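Local coordinates for protein UDP-galactopyranose mutase (Deinococcus radiodurans, PDB 3HDY) that probably interconverts UDP-galactopyranose and UDP-galactofuranose, using bound FAD as its cofactor, at residues W184-S189 against V337-N342; V149-E154 against V162-V167; M255-P260 against V359-R364. One frame throughout, in Å; residues are numbered along the deposited sequence.

Interaction 1 of 3, residues W184-S189 against V337-N342; sequences WGLDPS and VPRPEN. With GDU (galactose-uridine-5'-diphosphate), chain K.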
loop_
_atom_site.group_PDB
_atom_site.type_symbol
_atom_site.label_atom_id
_atom_site.label_comp_id
_atom_site.label_asym_id
_atom_site.label_seq_id
_atom_site.Cartn_x
_atom_site.Cartn_y
_atom_site.Cartn_z
ATOM N N TRP A 184 5.713 25.887 17.730
ATOM C CA TRP A 184 5.858 25.272 19.044
ATOM C C TRP A 184 4.871 25.809 20.072
ATOM O O TRP A 184 4.579 25.143 21.065
ATOM C CB TRP A 184 7.282 25.466 19.561
ATOM C CG TRP A 184 8.324 25.006 18.607
ATOM C CD1 TRP A 184 8.964 25.760 17.668
ATOM C CD2 TRP A 184 8.858 23.684 18.494
ATOM N NE1 TRP A 184 9.864 24.988 16.976
ATOM C CE2 TRP A 184 9.820 23.709 17.464
ATOM C CE3 TRP A 184 8.617 22.479 19.165
ATOM C CZ2 TRP A 184 10.540 22.578 17.085
ATOM C CZ3 TRP A 184 9.334 21.357 18.790
ATOM C CH2 TRP A 184 10.284 21.415 17.758
ATOM N N GLY A 185 4.363 27.012 19.835
ATOM C CA GLY A 185 3.545 27.684 20.825
ATOM C C GLY A 185 4.423 28.261 21.919
ATOM O O GLY A 185 3.957 28.543 23.020
ATOM N N LEU A 186 5.705 28.430 21.608
ATOM C CA LEU A 186 6.675 28.982 22.547
ATOM C C LEU A 186 7.525 30.051 21.859
ATOM O O LEU A 186 7.806 29.955 20.663
ATOM C CB LEU A 186 7.586 27.872 23.087
ATOM C CG LEU A 186 7.196 27.041 24.323
ATOM C CD1 LEU A 186 5.697 26.928 24.503
ATOM C CD2 LEU A 186 7.838 25.648 24.278
ATOM N N ASP A 187 7.930 31.070 22.613
ATOM C CA ASP A 187 8.899 32.046 22.117
ATOM C C ASP A 187 10.233 31.329 21.941
ATOM O O ASP A 187 10.518 30.371 22.658
ATOM C CB ASP A 187 9.046 33.212 23.100
ATOM C CG ASP A 187 9.736 34.420 22.484
ATOM O OD1 ASP A 187 9.108 35.111 21.652
ATOM O OD2 ASP A 187 10.902 34.690 22.839
ATOM N N PRO A 188 11.046 31.771 20.971
ATOM C CA PRO A 188 12.362 31.167 20.747
ATOM C C PRO A 188 13.217 31.180 22.008
ATOM O O PRO A 188 14.125 30.359 22.149
ATOM C CB PRO A 188 12.972 32.070 19.676
ATOM C CG PRO A 188 11.795 32.561 18.915
ATOM C CD PRO A 188 10.716 32.766 19.936
ATOM N N SER A 189 12.921 32.103 22.918
ATOM C CA SER A 189 13.614 32.166 24.199
ATOM C C SER A 189 13.209 31.006 25.107
ATOM O O SER A 189 13.944 30.644 26.025
ATOM C CB SER A 189 13.324 33.494 24.894
ATOM O OG SER A 189 11.930 33.673 25.070
ATOM N N VAL A 337 10.042 18.493 22.218
ATOM C CA VAL A 337 10.124 19.937 22.432
ATOM C C VAL A 337 11.323 20.307 23.293
ATOM O O VAL A 337 11.205 20.419 24.512
ATOM C CB VAL A 337 8.852 20.476 23.098
ATOM C CG1 VAL A 337 8.867 21.993 23.103
ATOM C CG2 VAL A 337 7.621 19.938 22.386
ATOM N N PRO A 338 12.483 20.507 22.654
ATOM C CA PRO A 338 13.753 20.729 23.352
ATOM C C PRO A 338 13.773 22.014 24.183
ATOM O O PRO A 338 13.804 23.110 23.629
ATOM C CB PRO A 338 14.771 20.813 22.206
ATOM C CG PRO A 338 14.106 20.151 21.043
ATOM C CD PRO A 338 12.661 20.499 21.192
ATOM N N ARG A 339 13.752 21.856 25.505
ATOM C CA ARG A 339 13.850 22.964 26.450
ATOM C C ARG A 339 14.168 22.373 27.820
ATOM O O ARG A 339 13.866 21.209 28.070
ATOM C CB ARG A 339 12.547 23.764 26.494
ATOM C CG ARG A 339 11.348 22.965 26.968
ATOM C CD ARG A 339 10.072 23.793 26.911
ATOM N NE ARG A 339 10.225 25.080 27.581
ATOM C CZ ARG A 339 9.222 25.771 28.115
ATOM N NH1 ARG A 339 7.988 25.297 28.070
ATOM N NH2 ARG A 339 9.458 26.935 28.702
ATOM N N PRO A 340 14.786 23.167 28.709
ATOM C CA PRO A 340 15.247 22.672 30.015
ATOM C C PRO A 340 14.175 21.905 30.788
ATOM O O PRO A 340 14.454 20.814 31.295
ATOM C CB PRO A 340 15.630 23.954 30.758
ATOM C CG PRO A 340 16.009 24.904 29.677
ATOM C CD PRO A 340 15.097 24.595 28.521
ATOM N N GLU A 341 12.969 22.461 30.871
ATOM C CA GLU A 341 11.877 21.793 31.573
ATOM C C GLU A 341 11.613 20.381 31.050
ATOM O O GLU A 341 11.483 19.447 31.835
ATOM C CB GLU A 341 10.591 22.629 31.543
ATOM C CG GLU A 341 10.522 23.639 30.415
ATOM C CD GLU A 341 11.031 25.010 30.826
ATOM O OE1 GLU A 341 11.979 25.516 30.188
ATOM O OE2 GLU A 341 10.482 25.582 31.791
ATOM N N ASN A 342 11.542 20.227 29.731
ATOM C CA ASN A 342 11.289 18.918 29.134
ATOM C C ASN A 342 12.487 17.969 29.218
ATOM O O ASN A 342 12.327 16.772 29.464
ATOM C CB ASN A 342 10.816 19.067 27.688
ATOM C CG ASN A 342 9.523 19.848 27.582
ATOM O OD1 ASN A 342 8.891 20.153 28.589
ATOM N ND2 ASN A 342 9.121 20.177 26.358
HETATM N N1 GDU K . 12.390 28.092 11.641
HETATM C C2 GDU K . 12.014 29.244 11.318
HETATM N N3 GDU K . 11.700 29.839 10.252
HETATM C C4 GDU K . 11.782 29.054 9.167
HETATM C C5 GDU K . 12.208 27.661 9.354
HETATM C C6 GDU K . 12.495 27.239 10.593
HETATM O O2 GDU K . 11.903 30.116 12.447
HETATM O O4 GDU K . 11.515 29.463 8.044
HETATM C C1D GDU K . 12.675 27.651 12.991
HETATM C C2D GDU K . 11.595 26.939 13.843
HETATM O O2D GDU K . 11.891 26.971 15.236
HETATM C C3D GDU K . 11.707 25.520 13.324
HETATM C C4D GDU K . 13.232 25.377 13.268
HETATM O O4D GDU K . 13.758 26.695 13.058
HETATM O O3D GDU K . 11.111 24.627 14.263
HETATM C C5D GDU K . 13.786 24.252 12.386
HETATM O O5D GDU K . 13.112 24.361 11.119
HETATM P PA GDU K . 12.776 23.041 10.296
HETATM O O1A GDU K . 12.371 23.417 8.907
HETATM O O2A GDU K . 14.060 22.287 10.258
HETATM O O3A GDU K . 11.579 22.270 11.006
HETATM P PB GDU K . 10.934 20.903 10.522
HETATM O O1B GDU K . 9.474 21.146 10.700
HETATM O O2B GDU K . 11.256 19.676 11.304
HETATM O O3B GDU K . 11.145 20.560 8.969
HETATM C "C1'" GDU K . 10.968 19.357 8.187
HETATM C "C2'" GDU K . 12.319 18.661 7.861
HETATM C "C3'" GDU K . 13.277 19.747 7.315
HETATM C "C4'" GDU K . 12.730 20.157 5.919
HETATM C "C5'" GDU K . 11.230 20.550 6.069
HETATM C "C6'" GDU K . 10.507 20.694 4.703
HETATM O "O2'" GDU K . 12.870 17.920 8.969
HETATM O "O3'" GDU K . 14.620 19.215 7.267
HETATM O "O4'" GDU K . 12.902 19.043 5.021
HETATM O "O5'" GDU K . 10.354 19.786 6.948
HETATM O "O6'" GDU K . 10.963 21.872 4.008
#
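In the UDP-galactose pocket, beside the ribose of the ligand, Trp184 shows how one indole can serve a substrate and a fold at once: one edge meets the nucleotide while the benzo ring rests against Val337 and Pro338. NE1 gives its hydrogen to GDU O3D, 3.0 Å away and near the ring plane, and more weakly to GDU O2D at 3.3 Å. On the protein side, Trp184 CE3 lies 4.0 Å from Val337 CG1 and CZ3 4.2 Å from Pro338 CD, both partners arriving obliquely. Val337 carries CG1 anti to its backbone N (chi1 -171°), a torsion that lets this one methyl touch both the indole and Leu186 CD2. With an alanine here in place of the tryptophan, the two ribose hydroxyls would probably lose their shared donor and a gap would open against Val337 and Pro338. Leu186 CD2 in turn lies over one face of the Arg339 guanidinium, 3.8 Å from NH1, while Glu341 sits on the opposite face and forms a salt bridge from OE1 to Arg339 NE at 3.2 Å. Asn342 ND2 reaches back to a lone pair of Val337 O at 2.8 Å, tying the loop to the first turn of helix 340-355. Such a substrate cleft, lined by a helical domain on one side and sheet-borne residues on the other, is typical of UDP-galactopyranose mutases.

Interaction 2 of 3, residues V149-E154 against V162-V167; sequences VAEKVE and VVVSKV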
loop_
_atom_site.group_PDB
_atom_site.type_symbol
_atom_site.label_atom_id
_atom_site.label_comp_id
_atom_site.label_asym_id
_atom_site.label_seq_id
_atom_site.Cartn_x
_atom_site.Cartn_y
_atom_site.Cartn_z
ATOM N N VAL A 149 24.863 44.333 13.106
ATOM C CA VAL A 149 23.507 44.316 13.644
ATOM C C VAL A 149 23.322 43.195 14.659
ATOM O O VAL A 149 22.287 43.101 15.320
ATOM C CB VAL A 149 22.447 44.182 12.529
ATOM C CG1 VAL A 149 22.454 45.413 11.630
ATOM C CG2 VAL A 149 22.689 42.921 11.717
ATOM N N ALA A 150 24.331 42.345 14.786
ATOM C CA ALA A 150 24.243 41.219 15.704
ATOM C C ALA A 150 24.216 41.686 17.154
ATOM O O ALA A 150 24.969 42.580 17.542
ATOM C CB ALA A 150 25.397 40.256 15.476
ATOM N N GLU A 151 23.339 41.087 17.951
ATOM C CA GLU A 151 23.343 41.327 19.386
ATOM C C GLU A 151 24.294 40.338 20.040
ATOM O O GLU A 151 24.247 39.143 19.753
ATOM C CB GLU A 151 21.944 41.165 19.977
ATOM C CG GLU A 151 20.919 42.167 19.471
ATOM C CD GLU A 151 19.575 42.010 20.155
ATOM O OE1 GLU A 151 18.599 42.664 19.728
ATOM O OE2 GLU A 151 19.494 41.227 21.126
ATOM N N LYS A 152 25.164 40.833 20.912
ATOM C CA LYS A 152 26.110 39.957 21.588
ATOM C C LYS A 152 25.479 39.208 22.748
ATOM O O LYS A 152 24.616 39.734 23.456
ATOM C CB LYS A 152 27.356 40.719 22.047
ATOM C CG LYS A 152 28.530 40.617 21.079
ATOM C CD LYS A 152 28.808 39.163 20.672
ATOM C CE LYS A 152 28.045 38.761 19.405
ATOM N NZ LYS A 152 28.140 37.301 19.111
ATOM N N VAL A 153 25.917 37.967 22.924
ATOM C CA VAL A 153 25.407 37.107 23.978
ATOM C C VAL A 153 26.574 36.462 24.713
ATOM O O VAL A 153 27.420 35.811 24.100
ATOM C CB VAL A 153 24.491 36.010 23.407
ATOM C CG1 VAL A 153 24.091 35.034 24.499
ATOM C CG2 VAL A 153 23.262 36.630 22.754
ATOM N N GLU A 154 26.618 36.660 26.028
ATOM C CA GLU A 154 27.660 36.083 26.869
ATOM C C GLU A 154 27.777 34.583 26.609
ATOM O O GLU A 154 28.873 34.048 26.436
ATOM C CB GLU A 154 27.334 36.327 28.344
ATOM C CG GLU A 154 28.536 36.646 29.218
ATOM C CD GLU A 154 28.905 38.120 29.190
ATOM O OE1 GLU A 154 29.023 38.727 30.276
ATOM O OE2 GLU A 154 29.067 38.678 28.083
ATOM N N VAL A 162 20.868 31.965 19.418
ATOM C CA VAL A 162 21.565 31.482 18.224
ATOM C C VAL A 162 21.332 32.386 17.019
ATOM O O VAL A 162 22.253 32.656 16.251
ATOM C CB VAL A 162 21.182 30.024 17.845
ATOM C CG1 VAL A 162 21.885 29.032 18.743
ATOM C CG2 VAL A 162 19.679 29.828 17.889
ATOM N N VAL A 163 20.097 32.852 16.862
ATOM C CA VAL A 163 19.730 33.693 15.728
ATOM C C VAL A 163 20.214 35.129 15.916
ATOM O O VAL A 163 21.059 35.624 15.170
ATOM C CB VAL A 163 18.199 33.716 15.529
ATOM C CG1 VAL A 163 17.817 34.660 14.397
ATOM C CG2 VAL A 163 17.676 32.317 15.262
ATOM N N VAL A 164 19.659 35.788 16.924
ATOM C CA VAL A 164 19.952 37.187 17.206
ATOM C C VAL A 164 21.450 37.513 17.255
ATOM O O VAL A 164 21.865 38.612 16.886
ATOM C CB VAL A 164 19.270 37.613 18.521
ATOM C CG1 VAL A 164 20.143 38.572 19.295
ATOM C CG2 VAL A 164 17.884 38.199 18.239
ATOM N N SER A 165 22.261 36.559 17.698
ATOM C CA SER A 165 23.695 36.795 17.828
ATOM C C SER A 165 24.414 36.703 16.487
ATOM O O SER A 165 25.609 36.994 16.393
ATOM C CB SER A 165 24.322 35.820 18.828
ATOM O OG SER A 165 24.288 34.490 18.343
ATOM N N LYS A 166 23.683 36.303 15.452
ATOM C CA LYS A 166 24.273 36.100 14.134
ATOM C C LYS A 166 23.732 37.058 13.068
ATOM O O LYS A 166 24.500 37.603 12.278
ATOM C CB LYS A 166 24.074 34.650 13.681
ATOM C CG LYS A 166 24.875 33.623 14.472
ATOM C CD LYS A 166 24.575 32.207 13.992
ATOM C CE LYS A 166 25.294 31.169 14.832
ATOM N NZ LYS A 166 24.708 29.812 14.648
ATOM N N VAL A 167 22.417 37.255 13.036
ATOM C CA VAL A 167 21.809 38.090 12.000
ATOM C C VAL A 167 21.012 39.282 12.540
ATOM O O VAL A 167 20.440 40.052 11.767
ATOM C CB VAL A 167 20.912 37.266 11.051
ATOM C CG1 VAL A 167 21.757 36.325 10.206
ATOM C CG2 VAL A 167 19.869 36.498 11.842
#
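Val149, at the start of the segment that leads toward helix 159-184, sets its CG2 methyl 3.6 Å from Val167 O on that helix, and from there the chain runs extended across the helix's early turns. This is a helix-loop-helix connection in the helical part of the mutase, and it illustrates how a loop can be held by the backbone of the helix it leads into. Ala150 follows with CB against a carbonyl, 3.4 Å from Ser165 O. At Glu151 the contact becomes polar: its N donates to Val164 O at 3.1 Å (N-H...O 157°), the donor tilted 34° from the carbonyl plane. One carbonyl earlier, Val163 O takes both Lys166 N and Val167 N. The extended side chain of Glu151 crosses Val164 CG1 at a slant on its way to Arg169, with which OE1 forms a salt bridge; its CB comes so near that methyl, at 3.2 Å, that the exact setting of Val164 is doubtful. Glu151 O completes the residue's part by receiving the CA-H of Ser165, 3.1 Å away. Lys152 starts off away from the helix, but its chain bends twice and brings NZ back to 3.7 Å from Ser165 O, too long for a hydrogen bond. Val153 closes the walk with CG2 at 4.1 Å from Ser165 CB. The hydroxyl of that serine is turned elsewhere: with OG set between its backbone N and carbonyl carbon (chi1 67°), it bonds to Asp161 O, one helical turn back.

Interaction 3 of 3, residues M255-P260 against V359-R364; sequences MIYTGP and VTFVGR. With FAD (flavin-adenine dinucleotide), chain L.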
loop_
_atom_site.group_PDB
_atom_site.type_symbol
_atom_site.label_atom_id
_atom_site.label_comp_id
_atom_site.label_asym_id
_atom_site.label_seq_id
_atom_site.Cartn_x
_atom_site.Cartn_y
_atom_site.Cartn_z
ATOM N N MET A 255 12.491 -6.733 23.420
ATOM C CA MET A 255 11.644 -5.747 22.753
ATOM C C MET A 255 12.425 -4.516 22.325
ATOM O O MET A 255 13.259 -4.004 23.069
ATOM C CB MET A 255 10.474 -5.306 23.642
ATOM C CG MET A 255 9.672 -4.156 23.038
ATOM S SD MET A 255 8.376 -3.466 24.087
ATOM C CE MET A 255 7.114 -4.734 23.989
ATOM N N ILE A 256 12.137 -4.050 21.116
ATOM C CA ILE A 256 12.662 -2.787 20.628
ATOM C C ILE A 256 11.508 -1.793 20.529
ATOM O O ILE A 256 10.587 -1.979 19.732
ATOM C CB ILE A 256 13.339 -2.966 19.261
ATOM C CG1 ILE A 256 14.478 -3.977 19.379
ATOM C CG2 ILE A 256 13.856 -1.634 18.736
ATOM C CD1 ILE A 256 15.073 -4.372 18.064
ATOM N N TYR A 257 11.549 -0.751 21.355
ATOM C CA TYR A 257 10.455 0.217 21.410
ATOM C C TYR A 257 10.839 1.547 20.769
ATOM O O TYR A 257 11.909 2.093 21.049
ATOM C CB TYR A 257 10.005 0.435 22.856
ATOM C CG TYR A 257 8.885 1.434 23.004
ATOM C CD1 TYR A 257 7.570 1.066 22.769
ATOM C CD2 TYR A 257 9.142 2.745 23.382
ATOM C CE1 TYR A 257 6.542 1.976 22.901
ATOM C CE2 TYR A 257 8.121 3.660 23.518
ATOM C CZ TYR A 257 6.823 3.272 23.276
ATOM O OH TYR A 257 5.795 4.177 23.409
ATOM N N THR A 258 9.963 2.063 19.911
ATOM C CA THR A 258 10.257 3.283 19.165
ATOM C C THR A 258 9.157 4.344 19.265
ATOM O O THR A 258 9.193 5.339 18.547
ATOM C CB THR A 258 10.527 2.984 17.672
ATOM O OG1 THR A 258 9.288 2.750 16.994
ATOM C CG2 THR A 258 11.425 1.765 17.518
ATOM N N GLY A 259 8.182 4.129 20.145
ATOM C CA GLY A 259 7.138 5.112 20.380
ATOM C C GLY A 259 7.583 6.126 21.419
ATOM O O GLY A 259 8.771 6.210 21.719
ATOM N N PRO A 260 6.638 6.902 21.978
ATOM C CA PRO A 260 6.944 7.903 23.012
ATOM C C PRO A 260 7.340 7.249 24.343
ATOM O O PRO A 260 6.652 6.326 24.794
ATOM C CB PRO A 260 5.618 8.663 23.173
ATOM C CG PRO A 260 4.782 8.280 21.984
ATOM C CD PRO A 260 5.209 6.896 21.627
ATOM N N VAL A 359 14.348 -4.394 27.162
ATOM C CA VAL A 359 13.747 -3.364 26.322
ATOM C C VAL A 359 14.792 -2.380 25.807
ATOM O O VAL A 359 15.535 -1.778 26.584
ATOM C CB VAL A 359 12.650 -2.578 27.062
ATOM C CG1 VAL A 359 12.077 -1.507 26.156
ATOM C CG2 VAL A 359 11.550 -3.512 27.529
ATOM N N THR A 360 14.839 -2.224 24.488
ATOM C CA THR A 360 15.767 -1.298 23.852
ATOM C C THR A 360 15.019 -0.136 23.202
ATOM O O THR A 360 14.132 -0.337 22.373
ATOM C CB THR A 360 16.653 -2.014 22.818
ATOM O OG1 THR A 360 17.683 -2.741 23.500
ATOM C CG2 THR A 360 17.301 -1.013 21.884
ATOM N N PHE A 361 15.376 1.084 23.595
ATOM C CA PHE A 361 14.713 2.279 23.093
ATOM C C PHE A 361 15.526 2.908 21.971
ATOM O O PHE A 361 16.724 3.148 22.120
ATOM C CB PHE A 361 14.510 3.293 24.225
ATOM C CG PHE A 361 13.594 2.812 25.317
ATOM C CD1 PHE A 361 14.017 1.850 26.221
ATOM C CD2 PHE A 361 12.310 3.323 25.441
ATOM C CE1 PHE A 361 13.176 1.402 27.224
ATOM C CE2 PHE A 361 11.466 2.878 26.443
ATOM C CZ PHE A 361 11.900 1.917 27.335
ATOM N N VAL A 362 14.876 3.170 20.844
ATOM C CA VAL A 362 15.553 3.798 19.716
ATOM C C VAL A 362 14.549 4.496 18.799
ATOM O O VAL A 362 13.402 4.062 18.676
ATOM C CB VAL A 362 16.424 2.779 18.933
ATOM C CG1 VAL A 362 15.759 1.412 18.897
ATOM C CG2 VAL A 362 16.725 3.283 17.532
ATOM N N GLY A 363 14.980 5.593 18.182
ATOM C CA GLY A 363 14.115 6.389 17.329
ATOM C C GLY A 363 13.938 7.807 17.842
ATOM O O GLY A 363 14.475 8.170 18.888
ATOM N N ARG A 364 13.175 8.609 17.105
ATOM C CA ARG A 364 12.975 10.014 17.450
ATOM C C ARG A 364 12.053 10.199 18.654
ATOM O O ARG A 364 12.300 11.038 19.522
ATOM C CB ARG A 364 12.417 10.787 16.250
ATOM C CG ARG A 364 12.013 12.211 16.578
ATOM C CD ARG A 364 11.124 12.824 15.509
ATOM N NE ARG A 364 11.875 13.689 14.608
ATOM C CZ ARG A 364 11.391 14.800 14.064
ATOM N NH1 ARG A 364 10.156 15.190 14.333
ATOM N NH2 ARG A 364 12.147 15.528 13.258
HETATM P PA FAD L . 8.222 7.292 13.467
HETATM O O1A FAD L . 7.206 8.239 13.960
HETATM O O2A FAD L . 8.525 7.466 12.024
HETATM O O5B FAD L . 7.688 5.822 13.696
HETATM C C5B FAD L . 7.218 5.488 14.960
HETATM C C4B FAD L . 6.031 4.571 14.862
HETATM O O4B FAD L . 5.763 4.049 16.123
HETATM C C3B FAD L . 4.785 5.316 14.455
HETATM O O3B FAD L . 4.378 4.807 13.229
HETATM C C2B FAD L . 3.772 4.988 15.524
HETATM O O2B FAD L . 2.513 4.687 15.000
HETATM C C1B FAD L . 4.398 3.775 16.165
HETATM N N9A FAD L . 3.969 3.564 17.541
HETATM C C8A FAD L . 4.193 4.377 18.593
HETATM N N7A FAD L . 3.648 3.818 19.678
HETATM C C5A FAD L . 3.077 2.657 19.330
HETATM C C6A FAD L . 2.397 1.693 20.047
HETATM N N6A FAD L . 2.011 1.929 21.289
HETATM N N1A FAD L . 1.931 0.586 19.402
HETATM C C2A FAD L . 2.145 0.433 18.059
HETATM N N3A FAD L . 2.825 1.393 17.371
HETATM C C4A FAD L . 3.281 2.486 17.990
HETATM N N1 FAD L . 13.250 14.195 8.288
HETATM C C2 FAD L . 14.089 14.436 7.240
HETATM O O2 FAD L . 15.189 13.931 7.235
HETATM N N3 FAD L . 13.704 15.236 6.202
HETATM C C4 FAD L . 12.460 15.793 6.228
HETATM O O4 FAD L . 12.076 16.504 5.328
HETATM C C4X FAD L . 11.612 15.555 7.270
HETATM N N5 FAD L . 10.375 16.129 7.259
HETATM C C5X FAD L . 9.512 15.893 8.297
HETATM C C6 FAD L . 8.264 16.485 8.267
HETATM C C7 FAD L . 7.386 16.265 9.300
HETATM C C7M FAD L . 6.037 16.891 9.280
HETATM C C8 FAD L . 7.743 15.461 10.356
HETATM C C8M FAD L . 6.734 15.269 11.440
HETATM C C9 FAD L . 9.000 14.865 10.398
HETATM C C9A FAD L . 9.891 15.086 9.358
HETATM N N10 FAD L . 11.142 14.508 9.353
HETATM C C10 FAD L . 12.003 14.753 8.313
HETATM C "C1'" FAD L . 11.600 13.655 10.492
HETATM C "C2'" FAD L . 11.439 12.172 10.212
HETATM O "O2'" FAD L . 10.090 11.912 9.998
HETATM C "C3'" FAD L . 11.909 11.364 11.407
HETATM O "O3'" FAD L . 13.288 11.525 11.532
HETATM C "C4'" FAD L . 11.599 9.883 11.282
HETATM O "O4'" FAD L . 10.300 9.762 10.786
HETATM C "C5'" FAD L . 11.699 9.188 12.631
HETATM O "O5'" FAD L . 11.451 7.803 12.558
HETATM P P FAD L . 10.985 6.951 13.830
HETATM O O1P FAD L . 10.816 5.541 13.420
HETATM O O2P FAD L . 11.995 7.026 14.912
HETATM O O3P FAD L . 9.568 7.486 14.315
#
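Met255 O takes a hydrogen bond from Thr360 N at 2.8 Å and, more loosely, the CA-H of Val359, with Val359 CA 3.4 Å from Met255 O. The pattern recurs one step on, where Thr360 O accepts from Tyr257 N at 2.8 Å and from the CA-H of Ile256. Tyr257 O then takes Val362 N at 3.2 Å together with the CA-H of Phe361. These are bonds between parallel strands, 252-257 and the edge strand 359-361 of the Rossmann-type sheet that carries FAD, and they exemplify how such a sheet delivers the loops at the C-terminal ends of its strands to a dinucleotide. On one face Ile256 CG2 meets Val362 CG1 at 3.6 Å, with Leu44 of helix 39-50 covering both. On the other, Tyr257 and Phe361 bring their CD2 atoms to 3.8 Å, the ring planes inclined at 69°, and Phe264 meets both rings. Tyr257 CG is anti to the backbone N (chi1 179°), carrying the ring over Gly259 N and letting OH donate to Pro260 O at 2.7 Å, from above the carbonyl plane. Past the strand, Gly363 adopts backbone angles that call for glycine, and any CB there would also collide with FAD O2P. Arg364 N donates to that same phosphate oxygen at 3.0 Å. Its guanidinium lays one face over FAD C1', held in that position by Tyr334 O at NH1 and Tyr371 O at NH2.

Followed from the N terminus, the chain first closes interaction 2, whose segments are separated by seven residues, three of them already in helix 159-184, on the connection from helix 139-149. Helix 159-184 then runs on to its last residue, Trp184, where interaction 1 opens; it is thus in series with interaction 2. Interaction 3 opens at 255-260 before interaction 1 closes at 337-342, and closes only at 359-364, so these two cross, with helix 340-355 leading from one closing segment to the next and their centres about 23 Å apart. Interaction 1 thereby ties the helical part to the end of strand 320-336, and interaction 3 joins edge strand 359-361 to strand 252-257 of the FAD-binding sheet.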